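Local coordinates for protein L-lysine 6-oxidase (Marinomonas mediterranea, PDB 3WEU) that oxidises the epsilon-amino group of L-lysine with a cysteine tryptophylquinone cofactor, releasing hydrogen peroxide that makes it antibacterial, at residues V87-F99 against E497-W509. Residues are numbered along the deposited sequence; the frame is centred on the assembly and turned at random.
Sequences VHLANKKAAWYEF and EPGDLTKRMACPW. With SO4 (sulfate ion), chain C.
Ala90, on strand 80-91, and Gly499, in a type II turn from Glu497 to Asp500, bring the two backbones to a CA-CA distance of 4.5 Å; the chains meet again where Lys93 starts a 3-10 turn and Lys503 lies in a type I turn from Thr502 to Met505. No direct backbone hydrogen bond joins them, but a water links Lys92 N to Gly499 O and Thr502 OG1, which also bonds Asp223. Pro498 CG sits over one face of the His88 ring. The extended Lys92 chain runs past Pro498 O, and NZ salt-bridges Glu497 OE1, from above the carboxylate plane, at 2.9 Å and Asp500 OD1, on its syn side, at 2.7 Å; Thr484 holds Glu497 OE2. Lys503 NZ reaches the same Asp500 OD1 from the opposite face, at 3.0 Å, and also pairs with Glu489, so acids probably offset the two neighbouring ammonium charges. With CG wedged between backbone N and carbonyl carbon (chi1 65°), the extended Lys503 chain runs over one face of Trp96, CE above the centre of the six-membered ring and NZ 3.5 Å from its centroid: a cation-pi contact. Lys93 NZ donates to Ala506 O at 2.8 Å and salt-bridges Asp219. This buried salt-bridge network with cation-pi packing joins the region following strand 80-91, in the N-terminal family region, to a C-terminal-region loop.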
loop_
_atom_site.group_PDB
_atom_site.type_symbol
_atom_site.label_atom_id
_atom_site.label_comp_id
_atom_site.label_asym_id
_atom_site.label_seq_id
_atom_site.Cartn_x
_atom_site.Cartn_y
_atom_site.Cartn_z
ATOM N N VAL A 87 -15.086 30.876 -26.036
ATOM C CA VAL A 87 -14.900 30.463 -24.653
ATOM C C VAL A 87 -13.597 29.760 -24.487
ATOM O O VAL A 87 -13.267 28.761 -25.227
ATOM C CB VAL A 87 -16.042 29.519 -24.217
ATOM C CG1 VAL A 87 -15.806 29.081 -22.774
ATOM C CG2 VAL A 87 -17.377 30.198 -24.407
ATOM N N HIS A 88 -12.818 30.247 -23.534
ATOM C CA HIS A 88 -11.559 29.633 -23.261
ATOM C C HIS A 88 -11.482 29.049 -21.831
ATOM O O HIS A 88 -11.263 29.770 -20.876
ATOM C CB HIS A 88 -10.394 30.632 -23.515
ATOM C CG HIS A 88 -9.021 30.010 -23.469
ATOM N ND1 HIS A 88 -7.861 30.739 -23.723
ATOM C CD2 HIS A 88 -8.612 28.760 -23.169
ATOM C CE1 HIS A 88 -6.813 29.949 -23.599
ATOM N NE2 HIS A 88 -7.237 28.732 -23.314
ATOM N N LEU A 89 -11.655 27.745 -21.716
ATOM C CA LEU A 89 -11.653 27.054 -20.436
ATOM C C LEU A 89 -10.292 26.393 -20.257
ATOM O O LEU A 89 -9.678 25.970 -21.248
ATOM C CB LEU A 89 -12.718 25.950 -20.462
ATOM C CG LEU A 89 -14.173 26.364 -20.711
ATOM C CD1 LEU A 89 -15.122 25.152 -20.533
ATOM C CD2 LEU A 89 -14.607 27.535 -19.871
ATOM N N ALA A 90 -9.815 26.281 -19.029
ATOM C CA ALA A 90 -8.581 25.552 -18.706
ATOM C C ALA A 90 -8.623 25.018 -17.283
ATOM O O ALA A 90 -9.468 25.426 -16.462
ATOM C CB ALA A 90 -7.330 26.442 -18.865
ATOM N N ASN A 91 -7.784 24.020 -17.019
ATOM C CA ASN A 91 -7.648 23.507 -15.682
ATOM C C ASN A 91 -6.229 23.662 -15.311
ATOM O O ASN A 91 -5.343 22.946 -15.868
ATOM C CB ASN A 91 -8.059 22.039 -15.680
ATOM C CG ASN A 91 -7.891 21.358 -14.347
ATOM O OD1 ASN A 91 -6.874 21.467 -13.665
ATOM N ND2 ASN A 91 -8.848 20.546 -14.031
ATOM N N LYS A 92 -5.984 24.512 -14.328
ATOM C CA LYS A 92 -4.604 24.749 -13.865
ATOM C C LYS A 92 -4.257 24.021 -12.609
ATOM O O LYS A 92 -3.187 24.301 -12.013
ATOM C CB LYS A 92 -4.456 26.240 -13.595
ATOM C CG LYS A 92 -4.138 27.101 -14.775
ATOM C CD LYS A 92 -3.933 28.492 -14.324
ATOM C CE LYS A 92 -3.426 29.477 -15.361
ATOM N NZ LYS A 92 -3.135 30.791 -14.726
ATOM N N LYS A 93 -5.125 23.101 -12.149
ATOM C CA LYS A 93 -4.972 22.564 -10.833
ATOM C C LYS A 93 -3.590 21.850 -10.659
ATOM O O LYS A 93 -2.985 21.926 -9.619
ATOM C CB LYS A 93 -6.023 21.515 -10.499
ATOM C CG LYS A 93 -7.453 22.020 -10.507
ATOM C CD LYS A 93 -8.362 20.889 -10.007
ATOM C CE LYS A 93 -9.813 21.372 -9.930
ATOM N NZ LYS A 93 -10.720 20.398 -9.301
ATOM N N ALA A 94 -3.200 21.047 -11.638
ATOM C CA ALA A 94 -1.952 20.272 -11.513
ATOM C C ALA A 94 -0.691 21.181 -11.445
ATOM O O ALA A 94 0.349 20.756 -10.990
ATOM C CB ALA A 94 -1.815 19.228 -12.603
ATOM N N ALA A 95 -0.834 22.399 -11.876
ATOM C CA ALA A 95 0.218 23.388 -11.902
ATOM C C ALA A 95 0.214 24.322 -10.700
ATOM O O ALA A 95 1.147 25.106 -10.547
ATOM C CB ALA A 95 0.045 24.206 -13.160
ATOM N N TRP A 96 -0.809 24.238 -9.826
ATOM C CA TRP A 96 -0.894 25.137 -8.709
ATOM C C TRP A 96 -0.262 24.577 -7.432
ATOM O O TRP A 96 0.350 23.485 -7.387
ATOM C CB TRP A 96 -2.352 25.615 -8.504
ATOM C CG TRP A 96 -2.456 27.003 -7.750
ATOM C CD1 TRP A 96 -3.094 27.254 -6.577
ATOM C CD2 TRP A 96 -1.856 28.235 -8.149
ATOM N NE1 TRP A 96 -2.973 28.543 -6.231
ATOM C CE2 TRP A 96 -2.181 29.177 -7.164
ATOM C CE3 TRP A 96 -1.037 28.622 -9.232
ATOM C CZ2 TRP A 96 -1.753 30.489 -7.225
ATOM C CZ3 TRP A 96 -0.576 29.915 -9.281
ATOM C CH2 TRP A 96 -0.963 30.852 -8.299
ATOM N N TYR A 97 -0.402 25.365 -6.384
ATOM C CA TYR A 97 0.031 24.968 -5.053
ATOM C C TYR A 97 -0.855 23.916 -4.426
ATOM O O TYR A 97 -2.048 23.851 -4.684
ATOM C CB TYR A 97 -0.000 26.181 -4.130
ATOM C CG TYR A 97 0.927 27.281 -4.527
ATOM C CD1 TYR A 97 2.288 27.218 -4.148
ATOM C CD2 TYR A 97 0.491 28.396 -5.171
ATOM C CE1 TYR A 97 3.174 28.222 -4.462
ATOM C CE2 TYR A 97 1.404 29.420 -5.496
ATOM C CZ TYR A 97 2.742 29.282 -5.126
ATOM O OH TYR A 97 3.638 30.195 -5.351
ATOM N N GLU A 98 -0.272 23.127 -3.549
ATOM C CA GLU A 98 -1.018 22.225 -2.700
ATOM C C GLU A 98 -2.002 23.070 -1.823
ATOM O O GLU A 98 -1.637 24.176 -1.384
ATOM C CB GLU A 98 -0.033 21.453 -1.800
ATOM C CG GLU A 98 0.717 20.332 -2.514
ATOM C CD GLU A 98 1.457 19.386 -1.557
ATOM O OE1 GLU A 98 1.502 19.619 -0.317
ATOM O OE2 GLU A 98 1.983 18.364 -2.070
ATOM N N PHE A 99 -3.206 22.550 -1.569
ATOM C CA PHE A 99 -4.132 23.265 -0.731
ATOM C C PHE A 99 -3.777 23.082 0.755
ATOM O O PHE A 99 -3.679 21.986 1.279
ATOM C CB PHE A 99 -5.597 22.862 -0.990
ATOM C CG PHE A 99 -6.571 23.767 -0.242
ATOM C CD1 PHE A 99 -6.800 25.063 -0.680
ATOM C CD2 PHE A 99 -7.169 23.327 0.921
ATOM C CE1 PHE A 99 -7.634 25.905 0.005
ATOM C CE2 PHE A 99 -7.992 24.194 1.617
ATOM C CZ PHE A 99 -8.235 25.448 1.146
ATOM N N GLU A 497 -6.762 34.548 -15.539
ATOM C CA GLU A 497 -6.577 33.766 -16.727
ATOM C C GLU A 497 -7.533 32.603 -16.611
ATOM O O GLU A 497 -7.897 32.257 -15.496
ATOM C CB GLU A 497 -5.209 33.150 -16.722
ATOM C CG GLU A 497 -4.141 34.182 -16.993
ATOM C CD GLU A 497 -2.749 33.610 -17.230
ATOM O OE1 GLU A 497 -2.510 32.405 -17.043
ATOM O OE2 GLU A 497 -1.888 34.433 -17.616
ATOM N N PRO A 498 -7.791 31.925 -17.709
ATOM C CA PRO A 498 -8.458 30.633 -17.723
ATOM C C PRO A 498 -7.784 29.628 -16.759
ATOM O O PRO A 498 -6.556 29.476 -16.698
ATOM C CB PRO A 498 -8.358 30.181 -19.164
ATOM C CG PRO A 498 -8.296 31.420 -19.946
ATOM C CD PRO A 498 -7.682 32.490 -19.059
ATOM N N GLY A 499 -8.618 28.951 -15.968
ATOM C CA GLY A 499 -8.142 28.048 -14.964
ATOM C C GLY A 499 -7.967 28.690 -13.596
ATOM O O GLY A 499 -7.865 27.954 -12.592
ATOM N N ASP A 500 -8.056 29.999 -13.495
ATOM C CA ASP A 500 -7.740 30.637 -12.234
ATOM C C ASP A 500 -8.771 30.424 -11.122
ATOM O O ASP A 500 -8.412 30.333 -9.935
ATOM C CB ASP A 500 -7.406 32.112 -12.419
ATOM C CG ASP A 500 -5.969 32.332 -12.930
ATOM O OD1 ASP A 500 -5.209 31.357 -13.039
ATOM O OD2 ASP A 500 -5.714 33.505 -13.228
ATOM N N LEU A 501 -10.054 30.384 -11.481
ATOM C CA LEU A 501 -11.099 30.265 -10.459
ATOM C C LEU A 501 -11.202 28.877 -9.843
ATOM O O LEU A 501 -11.696 28.754 -8.717
ATOM C CB LEU A 501 -12.457 30.754 -10.962
ATOM C CG LEU A 501 -12.683 32.248 -10.803
ATOM C CD1 LEU A 501 -11.631 33.067 -11.397
ATOM C CD2 LEU A 501 -14.030 32.661 -11.352
ATOM N N THR A 502 -10.703 27.831 -10.513
ATOM C CA THR A 502 -10.818 26.467 -9.972
ATOM C C THR A 502 -9.489 25.834 -9.585
ATOM O O THR A 502 -9.431 24.735 -9.064
ATOM C CB THR A 502 -11.572 25.524 -10.936
ATOM O OG1 THR A 502 -10.902 25.446 -12.211
ATOM C CG2 THR A 502 -13.075 26.034 -11.099
ATOM N N LYS A 503 -8.377 26.501 -9.828
ATOM C CA LYS A 503 -7.117 25.783 -9.714
ATOM C C LYS A 503 -6.752 25.392 -8.311
ATOM O O LYS A 503 -5.990 24.423 -8.112
ATOM C CB LYS A 503 -5.979 26.608 -10.312
ATOM C CG LYS A 503 -5.695 27.879 -9.586
ATOM C CD LYS A 503 -4.837 28.807 -10.422
ATOM C CE LYS A 503 -4.679 30.181 -9.762
ATOM N NZ LYS A 503 -3.647 31.040 -10.460
ATOM N N ARG A 504 -7.237 26.130 -7.339
ATOM C CA ARG A 504 -6.899 25.858 -5.941
ATOM C C ARG A 504 -7.569 24.627 -5.358
ATOM O O ARG A 504 -7.140 24.087 -4.327
ATOM C CB ARG A 504 -7.260 27.077 -5.083
ATOM C CG ARG A 504 -6.298 28.219 -5.326
ATOM C CD ARG A 504 -6.809 29.439 -4.611
ATOM N NE ARG A 504 -5.888 30.580 -4.702
ATOM C CZ ARG A 504 -5.780 31.355 -5.767
ATOM N NH1 ARG A 504 -6.512 31.085 -6.873
ATOM N NH2 ARG A 504 -4.916 32.367 -5.754
ATOM N N MET A 505 -8.639 24.163 -6.009
ATOM C CA MET A 505 -9.460 23.091 -5.486
ATOM C C MET A 505 -8.701 21.773 -5.579
ATOM O O MET A 505 -7.648 21.688 -6.234
ATOM C CB MET A 505 -10.780 22.961 -6.262
ATOM C CG MET A 505 -11.545 24.248 -6.510
ATOM S SD MET A 505 -11.710 25.299 -5.051
ATOM C CE MET A 505 -13.021 24.410 -4.243
ATOM N N ALA A 506 -9.239 20.735 -4.940
ATOM C CA ALA A 506 -8.542 19.462 -4.961
ATOM C C ALA A 506 -8.406 18.934 -6.372
ATOM O O ALA A 506 -9.251 19.139 -7.260
ATOM C CB ALA A 506 -9.224 18.427 -4.083
ATOM N N CYS A 507 -7.296 18.245 -6.564
ATOM C CA CYS A 507 -6.938 17.613 -7.839
ATOM C C CYS A 507 -6.683 16.147 -7.611
ATOM O O CYS A 507 -5.586 15.757 -7.107
ATOM C CB CYS A 507 -5.704 18.302 -8.384
ATOM S SG CYS A 507 -5.360 17.732 -10.064
ATOM N N PRO A 508 -7.689 15.276 -7.917
ATOM C CA PRO A 508 -8.988 15.536 -8.508
ATOM C C PRO A 508 -10.056 15.959 -7.470
ATOM O O PRO A 508 -9.908 15.705 -6.281
ATOM C CB PRO A 508 -9.375 14.198 -9.093
ATOM C CG PRO A 508 -8.825 13.251 -8.115
ATOM C CD PRO A 508 -7.532 13.853 -7.617
ATOM N N TRP A 509 -11.128 16.579 -7.975
ATOM C CA TRP A 509 -12.219 17.145 -7.137
ATOM C C TRP A 509 -12.880 16.130 -6.261
ATOM O O TRP A 509 -13.349 16.458 -5.167
ATOM C CB TRP A 509 -13.278 17.801 -7.983
ATOM C CG TRP A 509 -14.040 16.863 -8.861
ATOM C CD1 TRP A 509 -13.765 16.557 -10.142
ATOM C CD2 TRP A 509 -15.223 16.150 -8.513
ATOM N NE1 TRP A 509 -14.683 15.668 -10.630
ATOM C CE2 TRP A 509 -15.578 15.368 -9.629
ATOM C CE3 TRP A 509 -16.000 16.076 -7.360
ATOM C CZ2 TRP A 509 -16.726 14.620 -9.663
ATOM C CZ3 TRP A 509 -17.096 15.261 -7.372
ATOM C CH2 TRP A 509 -17.457 14.552 -8.515
HETATM S S SO4 C . -3.108 18.875 -2.694
HETATM O O1 SO4 C . -1.948 18.913 -1.730
HETATM O O2 SO4 C . -2.452 18.621 -4.045
HETATM O O3 SO4 C . -4.005 17.702 -2.388
HETATM O O4 SO4 C . -4.001 20.116 -2.652
HETATM O O HOH W 1 -8.140 25.275 -12.870
HETATM O O HOH W 2 -1.601 30.293 -12.324
HETATM O O HOH W 3 -4.596 25.038 -3.838
#